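Local structure of glycoside hydrolase family 61 (Trichoderma reesei QM6a, 5O2X) at residues H3-I7 with P175-N179; I75-W79 with L155-I159; V8-Y14 with A239-A245. The protein is a copper-dependent lytic polysaccharide monooxygenase of family AA9 that probably cleaves cellulose chains by oxidation. All coordinates share one frame; numbering follows the deposited sequence.

Contact 1: H3-I7 with P175-N179; sequences HINDI and PQCFN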
loop_
_atom_site.group_PDB
_atom_site.type_symbol
_atom_site.label_atom_id
_atom_site.label_comp_id
_atom_site.label_asym_id
_atom_site.label_seq_id
_atom_site.Cartn_x
_atom_site.Cartn_y
_atom_site.Cartn_z
ATOM N N HIS A 3 -6.013 -5.086 -8.251
ATOM C CA HIS A 3 -6.401 -4.804 -6.872
ATOM C C HIS A 3 -5.860 -5.919 -6.000
ATOM O O HIS A 3 -5.487 -6.973 -6.500
ATOM C CB HIS A 3 -7.930 -4.669 -6.715
ATOM C CG HIS A 3 -8.669 -5.946 -6.955
ATOM N ND1 HIS A 3 -9.119 -6.334 -8.194
ATOM C CD2 HIS A 3 -8.929 -6.984 -6.135
ATOM C CE1 HIS A 3 -9.669 -7.532 -8.120
ATOM N NE2 HIS A 3 -9.554 -7.941 -6.883
ATOM N N ILE A 4 -5.855 -5.699 -4.691
ATOM C CA ILE A 4 -5.466 -6.750 -3.769
ATOM C C ILE A 4 -6.638 -7.668 -3.482
ATOM O O ILE A 4 -7.743 -7.242 -3.142
ATOM C CB ILE A 4 -4.819 -6.151 -2.500
ATOM C CG1 ILE A 4 -3.478 -5.526 -2.886
ATOM C CG2 ILE A 4 -4.647 -7.232 -1.454
ATOM C CD1 ILE A 4 -2.877 -4.753 -1.790
ATOM N N ASN A 5 -6.388 -8.966 -3.599
ATOM C CA ASN A 5 -7.381 -10.007 -3.338
ATOM C C ASN A 5 -7.398 -10.424 -1.877
ATOM O O ASN A 5 -8.465 -10.787 -1.331
ATOM C CB ASN A 5 -7.073 -11.283 -4.188
ATOM C CG ASN A 5 -8.126 -12.352 -4.022
ATOM O OD1 ASN A 5 -9.277 -12.198 -4.471
ATOM N ND2 ASN A 5 -7.757 -13.464 -3.337
ATOM N N ASP A 6 -6.213 -10.509 -1.257
ATOM C CA ASP A 6 -6.040 -11.028 0.086
ATOM C C ASP A 6 -4.735 -10.514 0.621
ATOM O O ASP A 6 -3.836 -10.124 -0.140
ATOM C CB ASP A 6 -6.104 -12.558 0.114
ATOM C CG ASP A 6 -5.030 -13.203 -0.702
ATOM O OD1 ASP A 6 -3.899 -13.403 -0.103
ATOM O OD2 ASP A 6 -5.184 -13.491 -1.889
ATOM N N ILE A 7 -4.636 -10.544 1.957
ATOM C CA ILE A 7 -3.333 -10.356 2.634
ATOM C C ILE A 7 -3.096 -11.571 3.516
ATOM O O ILE A 7 -4.056 -12.197 3.979
ATOM C CB ILE A 7 -3.243 -9.023 3.404
ATOM C CG1 ILE A 7 -4.176 -8.965 4.605
ATOM C CG2 ILE A 7 -3.487 -7.860 2.451
ATOM C CD1 ILE A 7 -4.027 -7.708 5.444
ATOM N N PRO A 175 -3.213 2.952 -4.462
ATOM C CA PRO A 175 -3.195 2.728 -2.998
ATOM C C PRO A 175 -4.272 1.742 -2.582
ATOM O O PRO A 175 -5.378 1.702 -3.144
ATOM C CB PRO A 175 -3.484 4.135 -2.436
ATOM C CG PRO A 175 -4.321 4.784 -3.530
ATOM C CD PRO A 175 -3.714 4.283 -4.816
ATOM N N GLN A 176 -3.940 0.999 -1.517
ATOM C CA GLN A 176 -4.841 -0.001 -0.927
ATOM C C GLN A 176 -4.634 0.068 0.594
ATOM O O GLN A 176 -3.516 -0.139 1.071
ATOM C CB GLN A 176 -4.468 -1.400 -1.435
ATOM C CG GLN A 176 -4.589 -1.592 -2.947
ATOM C CD GLN A 176 -5.993 -1.876 -3.371
ATOM O OE1 GLN A 176 -6.397 -3.044 -3.523
ATOM N NE2 GLN A 176 -6.789 -0.832 -3.557
ATOM N N CYS A 177 -5.710 0.369 1.311
ATOM C CA CYS A 177 -5.640 0.517 2.763
ATOM C C CYS A 177 -6.250 -0.663 3.492
ATOM O O CYS A 177 -7.264 -1.253 3.050
ATOM C CB CYS A 177 -6.405 1.769 3.205
ATOM S SG CYS A 177 -5.534 3.275 2.708
ATOM N N PHE A 178 -5.670 -0.974 4.653
ATOM C CA PHE A 178 -6.071 -2.078 5.502
ATOM C C PHE A 178 -6.022 -1.644 6.968
ATOM O O PHE A 178 -5.158 -0.855 7.339
ATOM C CB PHE A 178 -5.099 -3.266 5.355
ATOM C CG PHE A 178 -5.007 -3.738 3.922
ATOM C CD1 PHE A 178 -5.940 -4.651 3.432
ATOM C CD2 PHE A 178 -4.087 -3.201 3.051
ATOM C CE1 PHE A 178 -5.963 -4.986 2.099
ATOM C CE2 PHE A 178 -4.099 -3.571 1.701
ATOM C CZ PHE A 178 -5.035 -4.454 1.256
ATOM N N ASN A 179 -6.927 -2.181 7.776
ATOM C CA ASN A 179 -6.891 -1.912 9.221
ATOM C C ASN A 179 -6.148 -3.013 9.964
ATOM O O ASN A 179 -6.520 -4.187 9.851
ATOM C CB ASN A 179 -8.313 -1.861 9.801
ATOM C CG ASN A 179 -9.119 -0.693 9.347
ATOM O OD1 ASN A 179 -8.631 0.292 8.789
ATOM N ND2 ASN A 179 -10.422 -0.788 9.670
#
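Gln176 reaches across from its strand and accepts the backbone N-H of Ile4 on its amide oxygen, N to OE1 3.0 Å. The bond is nearly straight at the hydrogen (172°), although the donor sits somewhat out of the carbonyl plane of the amide. The Gln176 side chain gets there by a bend: CG leaves anti to the carbonyl carbon, and the second torsion folds the amide back over its own strand. That fold brings NE2 to 2.9 Å from the O of Pro175, which lies in the plane of the amide group, so one end of the amide is held by its own strand and the other by Ile4. Two bonds of this kind fix both the rotation of the amide and which end faces the neighbour. Alongside, the Ile4 and Gln176 side chains run past one another in opposite directions; in the Ile4 conformer described here, one of two, CD1 is 3.7 Å from CB of Gln176.

The strands, 8.1 Å apart at the closest approach of their short axes and 33° from parallel, belong to different sheets. The contact is therefore face-to-face packing across the interior of the beta-sandwich core seen in AA9 enzymes, not pairing within a sheet. Further along the strands, the Phe178 ring is met by two isoleucines, one over a face and one at the edge. CG2 of Ile7 lies over the face, displaced toward the rim and 3.8 Å from CE1, a CH-pi contact close to the ring normal. Ile7 turns this methyl to the ring by holding CG1 between its backbone N and carbonyl carbon (chi1 67°), which sets CG2 anti to the carbonyl carbon. Ile4, in the same conformer, takes the edge, CD1 standing 3.7 Å from CZ, while its CG2 branch approaches that ring carbon at 3.9 Å.

Contact 2: I75-W79 with L155-I159; sequences ILFQW and LRHEI. With NAG (2-acetamido-2-deoxy-beta-D-glucopyranose), chain C; MAN (alpha-D-mannopyranose), chain N; MAN (alpha-D-mannopyranose), chain M.
The Phe77 ring carries the His157 imidazole on one face and CG2 of Ile75, from its own strand, on the other; CD2 of Leu155 lies at its edge. Phe77 and His157 form a face-to-face stack, with centroids 3.9 Å apart and planes nearly parallel. On the Trp79 indole, CD1 of Ile159 sits over the middle of one face, 3.4 Å from CE2, while the His157 imidazole meets the edge. This aromatic cluster joins the two sheets of the beta-sandwich, whose strands 75-79 and 155-159 cross here at -46°, too far apart for backbone pairing.

His157 links the two aromatic residues. Its CG stands anti to the backbone N (chi1 172°), which carries the ring toward the opposite sheet and alongside Phe77. ND1 is bonded to Asp92 on strand 90-96, so the imidazole is gripped at both nitrogens and its flip is settled. Beyond the cluster, Ile75 and Leu155 meet tip to tip, CD1 to CD2 3.7 Å. The second grip on the imidazole comes from Trp79, whose NE1 donates to His157 NE2 over 2.9 Å at 163°, with each atom close to the ring plane of the other.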
loop_
_atom_site.group_PDB
_atom_site.type_symbol
_atom_site.label_atom_id
_atom_site.label_comp_id
_atom_site.label_asym_id
_atom_site.label_seq_id
_atom_site.Cartn_x
_atom_site.Cartn_y
_atom_site.Cartn_z
ATOM N N ILE A 75 3.604 -9.180 6.439
ATOM C CA ILE A 75 2.315 -9.152 5.735
ATOM C C ILE A 75 2.613 -9.252 4.242
ATOM O O ILE A 75 3.382 -8.462 3.691
ATOM C CB ILE A 75 1.557 -7.851 6.043
ATOM C CG1 ILE A 75 1.300 -7.755 7.560
ATOM C CG2 ILE A 75 0.245 -7.821 5.237
ATOM C CD1 ILE A 75 0.523 -6.544 7.986
ATOM N N LEU A 76 1.999 -10.243 3.623
ATOM C CA LEU A 76 2.060 -10.475 2.183
ATOM C C LEU A 76 0.805 -9.918 1.549
ATOM O O LEU A 76 -0.320 -10.220 1.980
ATOM C CB LEU A 76 2.224 -11.990 1.921
ATOM C CG LEU A 76 2.228 -12.389 0.445
ATOM C CD1 LEU A 76 3.100 -13.583 0.269
ATOM C CD2 LEU A 76 0.793 -12.652 -0.070
ATOM N N PHE A 77 0.991 -9.098 0.512
ATOM C CA PHE A 77 -0.095 -8.538 -0.285
ATOM C C PHE A 77 -0.190 -9.319 -1.591
ATOM O O PHE A 77 0.812 -9.475 -2.278
ATOM C CB PHE A 77 0.176 -7.085 -0.630
ATOM C CG PHE A 77 0.366 -6.196 0.558
ATOM C CD1 PHE A 77 -0.699 -5.683 1.286
ATOM C CD2 PHE A 77 1.659 -5.884 0.945
ATOM C CE1 PHE A 77 -0.467 -4.872 2.373
ATOM C CE2 PHE A 77 1.909 -5.058 1.996
ATOM C CZ PHE A 77 0.857 -4.547 2.719
ATOM N N GLN A 78 -1.398 -9.778 -1.937
ATOM C CA GLN A 78 -1.638 -10.536 -3.177
ATOM C C GLN A 78 -2.432 -9.694 -4.158
ATOM O O GLN A 78 -3.623 -9.438 -3.930
ATOM C CB GLN A 78 -2.399 -11.802 -2.860
ATOM C CG GLN A 78 -2.740 -12.656 -4.094
ATOM C CD GLN A 78 -1.501 -13.314 -4.642
ATOM O OE1 GLN A 78 -0.931 -14.209 -3.990
ATOM N NE2 GLN A 78 -1.042 -12.874 -5.818
ATOM N N TRP A 79 -1.791 -9.276 -5.249
ATOM C CA TRP A 79 -2.440 -8.511 -6.322
ATOM C C TRP A 79 -2.994 -9.462 -7.387
ATOM O O TRP A 79 -2.363 -10.485 -7.704
ATOM C CB TRP A 79 -1.441 -7.556 -6.941
ATOM C CG TRP A 79 -1.096 -6.377 -6.091
ATOM C CD1 TRP A 79 -0.171 -6.296 -5.092
ATOM C CD2 TRP A 79 -1.718 -5.075 -6.153
ATOM N NE1 TRP A 79 -0.183 -5.034 -4.555
ATOM C CE2 TRP A 79 -1.109 -4.266 -5.194
ATOM C CE3 TRP A 79 -2.715 -4.516 -6.966
ATOM C CZ2 TRP A 79 -1.473 -2.930 -5.015
ATOM C CZ3 TRP A 79 -3.068 -3.208 -6.799
ATOM C CH2 TRP A 79 -2.453 -2.408 -5.830
ATOM N N LEU A 155 -2.744 0.580 7.337
ATOM C CA LEU A 155 -1.623 0.162 6.497
ATOM C C LEU A 155 -2.007 0.540 5.057
ATOM O O LEU A 155 -3.002 0.032 4.541
ATOM C CB LEU A 155 -1.404 -1.331 6.669
ATOM C CG LEU A 155 -0.519 -2.077 5.717
ATOM C CD1 LEU A 155 0.857 -1.539 5.779
ATOM C CD2 LEU A 155 -0.562 -3.569 6.029
ATOM N N ARG A 156 -1.238 1.430 4.455
ATOM C CA ARG A 156 -1.471 1.929 3.111
ATOM C C ARG A 156 -0.357 1.410 2.237
ATOM O O ARG A 156 0.777 1.878 2.295
ATOM C CB ARG A 156 -1.524 3.458 3.117
ATOM C CG ARG A 156 -1.781 4.104 1.771
ATOM C CD ARG A 156 -1.665 5.619 1.859
ATOM N NE ARG A 156 -1.936 6.310 0.601
ATOM C CZ ARG A 156 -1.100 6.367 -0.426
ATOM N NH1 ARG A 156 0.120 5.849 -0.318
ATOM N NH2 ARG A 156 -1.467 6.924 -1.570
ATOM N N HIS A 157 -0.708 0.403 1.413
ATOM C CA HIS A 157 0.217 -0.217 0.452
ATOM C C HIS A 157 -0.038 0.379 -0.916
ATOM O O HIS A 157 -1.192 0.656 -1.262
ATOM C CB HIS A 157 -0.090 -1.721 0.452
ATOM C CG HIS A 157 0.630 -2.487 -0.601
ATOM N ND1 HIS A 157 1.969 -2.769 -0.599
ATOM C CD2 HIS A 157 0.189 -3.022 -1.772
ATOM C CE1 HIS A 157 2.292 -3.464 -1.678
ATOM N NE2 HIS A 157 1.223 -3.640 -2.414
ATOM N N GLU A 158 0.991 0.604 -1.719
ATOM C CA GLU A 158 0.754 1.290 -2.979
ATOM C C GLU A 158 1.793 0.874 -4.007
ATOM O O GLU A 158 2.996 0.873 -3.759
ATOM C CB GLU A 158 0.858 2.797 -2.732
ATOM C CG GLU A 158 0.614 3.700 -3.921
ATOM C CD GLU A 158 0.693 5.156 -3.520
ATOM O OE1 GLU A 158 1.579 5.476 -2.677
ATOM O OE2 GLU A 158 -0.137 5.968 -3.983
ATOM N N ILE A 159 1.307 0.593 -5.226
ATOM C CA ILE A 159 2.136 0.504 -6.423
ATOM C C ILE A 159 1.920 1.800 -7.191
ATOM O O ILE A 159 0.797 2.296 -7.289
ATOM C CB ILE A 159 1.734 -0.684 -7.335
ATOM C CG1 ILE A 159 1.756 -2.023 -6.600
ATOM C CG2 ILE A 159 2.665 -0.734 -8.534
ATOM C CD1 ILE A 159 1.227 -3.165 -7.434
HETATM C C1 NAG C . -0.627 -17.007 -7.812
HETATM C C2 NAG C . -1.083 -18.349 -7.324
HETATM C C3 NAG C . -2.492 -18.592 -7.860
HETATM C C4 NAG C . -3.435 -17.492 -7.466
HETATM C C5 NAG C . -2.849 -16.125 -7.791
HETATM C C6 NAG C . -3.616 -15.010 -7.146
HETATM C C7 NAG C . 0.147 -20.421 -6.990
HETATM C C8 NAG C . 1.088 -21.418 -7.587
HETATM N N2 NAG C . -0.177 -19.385 -7.756
HETATM O O3 NAG C . -3.016 -19.856 -7.422
HETATM O O4 NAG C . -4.705 -17.622 -8.136
HETATM O O5 NAG C . -1.494 -16.025 -7.260
HETATM O O6 NAG C . -3.728 -15.189 -5.743
HETATM O O7 NAG C . -0.284 -20.536 -5.831
HETATM C C1 MAN N . 4.902 -16.840 4.316
HETATM C C2 MAN N . 3.787 -16.357 5.229
HETATM C C3 MAN N . 3.408 -14.901 4.871
HETATM C C4 MAN N . 4.648 -14.036 4.934
HETATM C C5 MAN N . 5.685 -14.613 3.976
HETATM C C6 MAN N . 6.991 -13.873 4.013
HETATM O O2 MAN N . 4.181 -16.413 6.586
HETATM O O3 MAN N . 2.389 -14.453 5.759
HETATM O O4 MAN N . 4.301 -12.709 4.568
HETATM O O5 MAN N . 5.999 -15.951 4.312
HETATM O O6 MAN N . 7.471 -13.753 5.377
HETATM C C1 MAN M . 2.868 -16.267 -3.857
HETATM C C2 MAN M . 1.467 -16.476 -3.355
HETATM C C3 MAN M . 1.318 -17.825 -2.689
HETATM C C4 MAN M . 1.822 -18.944 -3.564
HETATM C C5 MAN M . 3.215 -18.617 -4.089
HETATM C C6 MAN M . 3.697 -19.608 -5.120
HETATM O O2 MAN M . 0.598 -16.388 -4.489
HETATM O O3 MAN M . -0.054 -18.067 -2.343
HETATM O O4 MAN M . 1.879 -20.149 -2.786
HETATM O O5 MAN M . 3.277 -17.327 -4.688
HETATM O O6 MAN M . 5.065 -19.368 -5.455
#

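Contact 3: V8-Y14 with A239-A245; sequences VINGVWY and ATATASA. With MAN (alpha-D-mannopyranose), chain P; MAN (alpha-D-mannopyranose), chain O; MAN (alpha-D-mannopyranose), chain N; MAN (alpha-D-mannopyranose), chain Q.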
loop_
_atom_site.group_PDB
_atom_site.type_symbol
_atom_site.label_atom_id
_atom_site.label_comp_id
_atom_site.label_asym_id
_atom_site.label_seq_id
_atom_site.Cartn_x
_atom_site.Cartn_y
_atom_site.Cartn_z
ATOM N N VAL A 8 -1.827 -11.914 3.706
ATOM C CA VAL A 8 -1.471 -13.113 4.489
ATOM C C VAL A 8 -0.473 -12.678 5.540
ATOM O O VAL A 8 0.629 -12.217 5.205
ATOM C CB VAL A 8 -0.935 -14.231 3.620
ATOM C CG1 VAL A 8 -0.683 -15.475 4.436
ATOM C CG2 VAL A 8 -1.878 -14.524 2.439
ATOM N N ILE A 9 -0.869 -12.792 6.803
ATOM C CA ILE A 9 -0.096 -12.219 7.928
ATOM C C ILE A 9 0.473 -13.390 8.713
ATOM O O ILE A 9 -0.297 -14.146 9.350
ATOM C CB ILE A 9 -0.988 -11.343 8.819
ATOM C CG1 ILE A 9 -1.724 -10.283 7.977
ATOM C CG2 ILE A 9 -0.144 -10.743 9.951
ATOM C CD1 ILE A 9 -2.565 -9.319 8.763
ATOM N N ASN A 10 1.771 -13.616 8.607
ATOM C CA ASN A 10 2.341 -14.840 9.235
ATOM C C ASN A 10 1.564 -16.063 8.966
ATOM O O ASN A 10 1.294 -16.863 9.860
ATOM C CB ASN A 10 2.485 -14.764 10.734
ATOM C CG ASN A 10 3.424 -13.746 11.156
ATOM O OD1 ASN A 10 4.100 -13.078 10.369
ATOM N ND2 ASN A 10 3.530 -13.642 12.460
ATOM N N GLY A 11 1.193 -16.231 7.700
ATOM C CA GLY A 11 0.491 -17.418 7.312
ATOM C C GLY A 11 -1.029 -17.431 7.424
ATOM O O GLY A 11 -1.686 -18.407 7.043
ATOM N N VAL A 12 -1.597 -16.346 7.968
ATOM C CA VAL A 12 -3.037 -16.245 8.194
ATOM C C VAL A 12 -3.637 -15.368 7.093
ATOM O O VAL A 12 -3.307 -14.186 6.980
ATOM C CB VAL A 12 -3.335 -15.676 9.585
ATOM C CG1 VAL A 12 -4.824 -15.483 9.778
ATOM C CG2 VAL A 12 -2.743 -16.522 10.685
ATOM N N TRP A 13 -4.490 -15.969 6.290
ATOM C CA TRP A 13 -5.102 -15.335 5.142
ATOM C C TRP A 13 -6.352 -14.528 5.578
ATOM O O TRP A 13 -7.213 -15.066 6.278
ATOM C CB TRP A 13 -5.545 -16.446 4.177
ATOM C CG TRP A 13 -6.039 -16.067 2.805
ATOM C CD1 TRP A 13 -5.339 -16.172 1.658
ATOM C CD2 TRP A 13 -7.366 -15.682 2.424
ATOM N NE1 TRP A 13 -6.133 -15.857 0.587
ATOM C CE2 TRP A 13 -7.398 -15.602 1.011
ATOM C CE3 TRP A 13 -8.558 -15.481 3.123
ATOM C CZ2 TRP A 13 -8.589 -15.268 0.298
ATOM C CZ3 TRP A 13 -9.724 -15.197 2.392
ATOM C CH2 TRP A 13 -9.707 -15.103 1.043
ATOM N N TYR A 14 -6.425 -13.307 5.076
ATOM C CA TYR A 14 -7.599 -12.437 5.211
ATOM C C TYR A 14 -8.097 -12.041 3.841
ATOM O O TYR A 14 -7.319 -11.576 2.999
ATOM C CB TYR A 14 -7.274 -11.141 5.969
ATOM C CG TYR A 14 -6.928 -11.346 7.420
ATOM C CD1 TYR A 14 -5.661 -11.729 7.803
ATOM C CD2 TYR A 14 -7.890 -11.141 8.405
ATOM C CE1 TYR A 14 -5.343 -11.914 9.161
ATOM C CE2 TYR A 14 -7.604 -11.339 9.737
ATOM C CZ TYR A 14 -6.321 -11.726 10.116
ATOM O OH TYR A 14 -6.053 -11.906 11.451
ATOM N N ALA A 239 -0.643 -19.331 2.582
ATOM C CA ALA A 239 -1.336 -19.325 3.839
ATOM C C ALA A 239 -1.501 -20.726 4.361
ATOM O O ALA A 239 -1.586 -21.701 3.589
ATOM C CB ALA A 239 -2.712 -18.707 3.677
ATOM N N THR A 240 -1.563 -20.837 5.672
ATOM C CA THR A 240 -1.832 -22.101 6.322
ATOM C C THR A 240 -3.112 -22.068 7.172
ATOM O O THR A 240 -3.457 -23.100 7.760
ATOM C CB THR A 240 -0.629 -22.534 7.166
ATOM O OG1 THR A 240 -0.547 -21.621 8.250
ATOM C CG2 THR A 240 0.670 -22.493 6.384
ATOM N N ALA A 241 -3.798 -20.912 7.223
ATOM C CA ALA A 241 -5.055 -20.784 7.941
ATOM C C ALA A 241 -5.707 -19.513 7.429
ATOM O O ALA A 241 -5.068 -18.723 6.766
ATOM C CB ALA A 241 -4.797 -20.710 9.422
ATOM N N THR A 242 -6.970 -19.353 7.801
ATOM C CA THR A 242 -7.769 -18.206 7.399
ATOM C C THR A 242 -8.410 -17.580 8.626
ATOM O O THR A 242 -8.713 -18.280 9.600
ATOM C CB THR A 242 -8.817 -18.665 6.400
ATOM O OG1 THR A 242 -8.124 -19.129 5.226
ATOM C CG2 THR A 242 -9.829 -17.640 6.076
ATOM N N ALA A 243 -8.542 -16.271 8.577
ATOM C CA ALA A 243 -9.225 -15.522 9.611
ATOM C C ALA A 243 -10.135 -14.511 8.974
ATOM O O ALA A 243 -10.045 -14.203 7.797
ATOM C CB ALA A 243 -8.208 -14.825 10.514
ATOM N N SER A 244 -11.010 -13.922 9.784
ATOM C CA SER A 244 -11.900 -12.885 9.371
ATOM C C SER A 244 -11.553 -11.596 10.062
ATOM O O SER A 244 -10.993 -11.574 11.161
ATOM C CB SER A 244 -13.322 -13.256 9.729
ATOM O OG SER A 244 -13.694 -14.397 9.008
ATOM N N ALA A 245 -11.912 -10.497 9.419
ATOM C CA ALA A 245 -11.740 -9.181 10.010
ATOM C C ALA A 245 -12.514 -9.111 11.342
ATOM O O ALA A 245 -13.703 -9.439 11.383
ATOM C CB ALA A 245 -12.293 -8.116 9.068
HETATM C C1 MAN P . -8.566 -20.320 4.608
HETATM C C2 MAN P . -7.412 -21.124 4.058
HETATM C C3 MAN P . -6.799 -20.238 2.966
HETATM C C4 MAN P . -7.816 -19.758 1.950
HETATM C C5 MAN P . -8.962 -19.071 2.625
HETATM C C6 MAN P . -10.046 -18.666 1.639
HETATM O O2 MAN P . -7.955 -22.365 3.585
HETATM O O3 MAN P . -5.867 -21.016 2.267
HETATM O O4 MAN P . -7.287 -18.973 0.908
HETATM O O5 MAN P . -9.471 -19.993 3.570
HETATM O O6 MAN P . -11.233 -18.365 2.388
HETATM C C1 MAN O . -0.414 -22.268 9.519
HETATM C C2 MAN O . -0.695 -21.217 10.573
HETATM C C3 MAN O . 0.359 -20.111 10.432
HETATM C C4 MAN O . 1.784 -20.682 10.518
HETATM C C5 MAN O . 1.980 -21.839 9.542
HETATM C C6 MAN O . 3.301 -22.571 9.708
HETATM O O2 MAN O . -0.659 -21.808 11.886
HETATM O O3 MAN O . 0.140 -19.099 11.395
HETATM O O4 MAN O . 2.734 -19.653 10.185
HETATM O O5 MAN O . 0.902 -22.772 9.713
HETATM O O6 MAN O . 3.176 -23.376 10.871
HETATM C C1 MAN N . 4.902 -16.840 4.316
HETATM C C2 MAN N . 3.787 -16.357 5.229
HETATM C C3 MAN N . 3.408 -14.901 4.871
HETATM C C4 MAN N . 4.648 -14.036 4.934
HETATM C C5 MAN N . 5.685 -14.613 3.976
HETATM C C6 MAN N . 6.991 -13.873 4.013
HETATM O O2 MAN N . 4.181 -16.413 6.586
HETATM O O3 MAN N . 2.389 -14.453 5.759
HETATM O O4 MAN N . 4.301 -12.709 4.568
HETATM O O5 MAN N . 5.999 -15.951 4.312
HETATM O O6 MAN N . 7.471 -13.753 5.377
HETATM C C1 MAN Q . -15.051 -14.853 9.286
HETATM C C2 MAN Q . -15.317 -16.068 8.471
HETATM C C3 MAN Q . -15.312 -15.642 7.013
HETATM C C4 MAN Q . -16.406 -14.602 6.741
HETATM C C5 MAN Q . -16.214 -13.413 7.664
HETATM C C6 MAN Q . -17.371 -12.429 7.572
HETATM O O2 MAN Q . -16.570 -16.574 8.900
HETATM O O3 MAN Q . -15.570 -16.764 6.169
HETATM O O4 MAN Q . -16.274 -14.133 5.403
HETATM O O5 MAN Q . -16.063 -13.873 9.005
HETATM O O6 MAN Q . -18.578 -13.076 7.997
#
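Three short backbone bonds join the two segments. Trp13 N to Ala241 O (2.9 Å) and Ala243 N to Trp13 O (2.9 Å) are the strand bonds, nearly straight (176° and 171°); they set Val12 beside Ala241 and Trp13 beside Thr242 in parallel register, consistent with a predicted linker that is integral to the catalytic domain. At the turn, Thr240 N reaches Gly11 O at 2.8 Å, and Gly11 O also takes a longer, more bent bond from Ala241 N at 3.3 Å. Gly11 belongs to the type I' turn of the hairpin, and its N donates to O3 of a mannose (chain N). In the conformers described for Thr240 and Asn10, O3 of the mannose (chain O) linked to Thr240 OG1 donates to Asn10 O, 2.9 Å away.

Outward from these bonds, Trp13 spreads its indole against the mannose (chain P) on Thr242 OG1; the sugar's O4 stands over one face, 3.3 Å from Trp13 NE1. On the side of the sheet bearing Val12 and Tyr14, the methyl of Ala243 touches both, CB lying 3.5 Å from Val12 CG1 and 3.6 Å from Tyr14 CE2. Strand 241-243 thereby extends the mixed sheet as an outermost strand, in the order 74-80, 3-9, 12-15, 241-243.

How the contacts relate
Contacts 1 and 2, with centres about 6 Å apart, are neighbouring parts of one sandwich interior: strands 3-9 and 74-80 pair in one sheet, 151-161 and 172-183 in the other. Probable backbone hydrogen bonds tie them, Gln176 N to His157 O and Phe178 O to Leu155 N, both 2.8 Å. Contact 3 lies about 13 Å from contact 1 and 14 Å from contact 2, centre to centre, at the margin of the first sheet; Ile7 O to Tyr14 N (2.8 Å) connects it to contact 1. One mannose (chain N) touches both contacts 2 and 3. The copper ion lies about 9 Å from the Ile159 side chain of contact 2, and its ligand Tyr174 packs on Trp79.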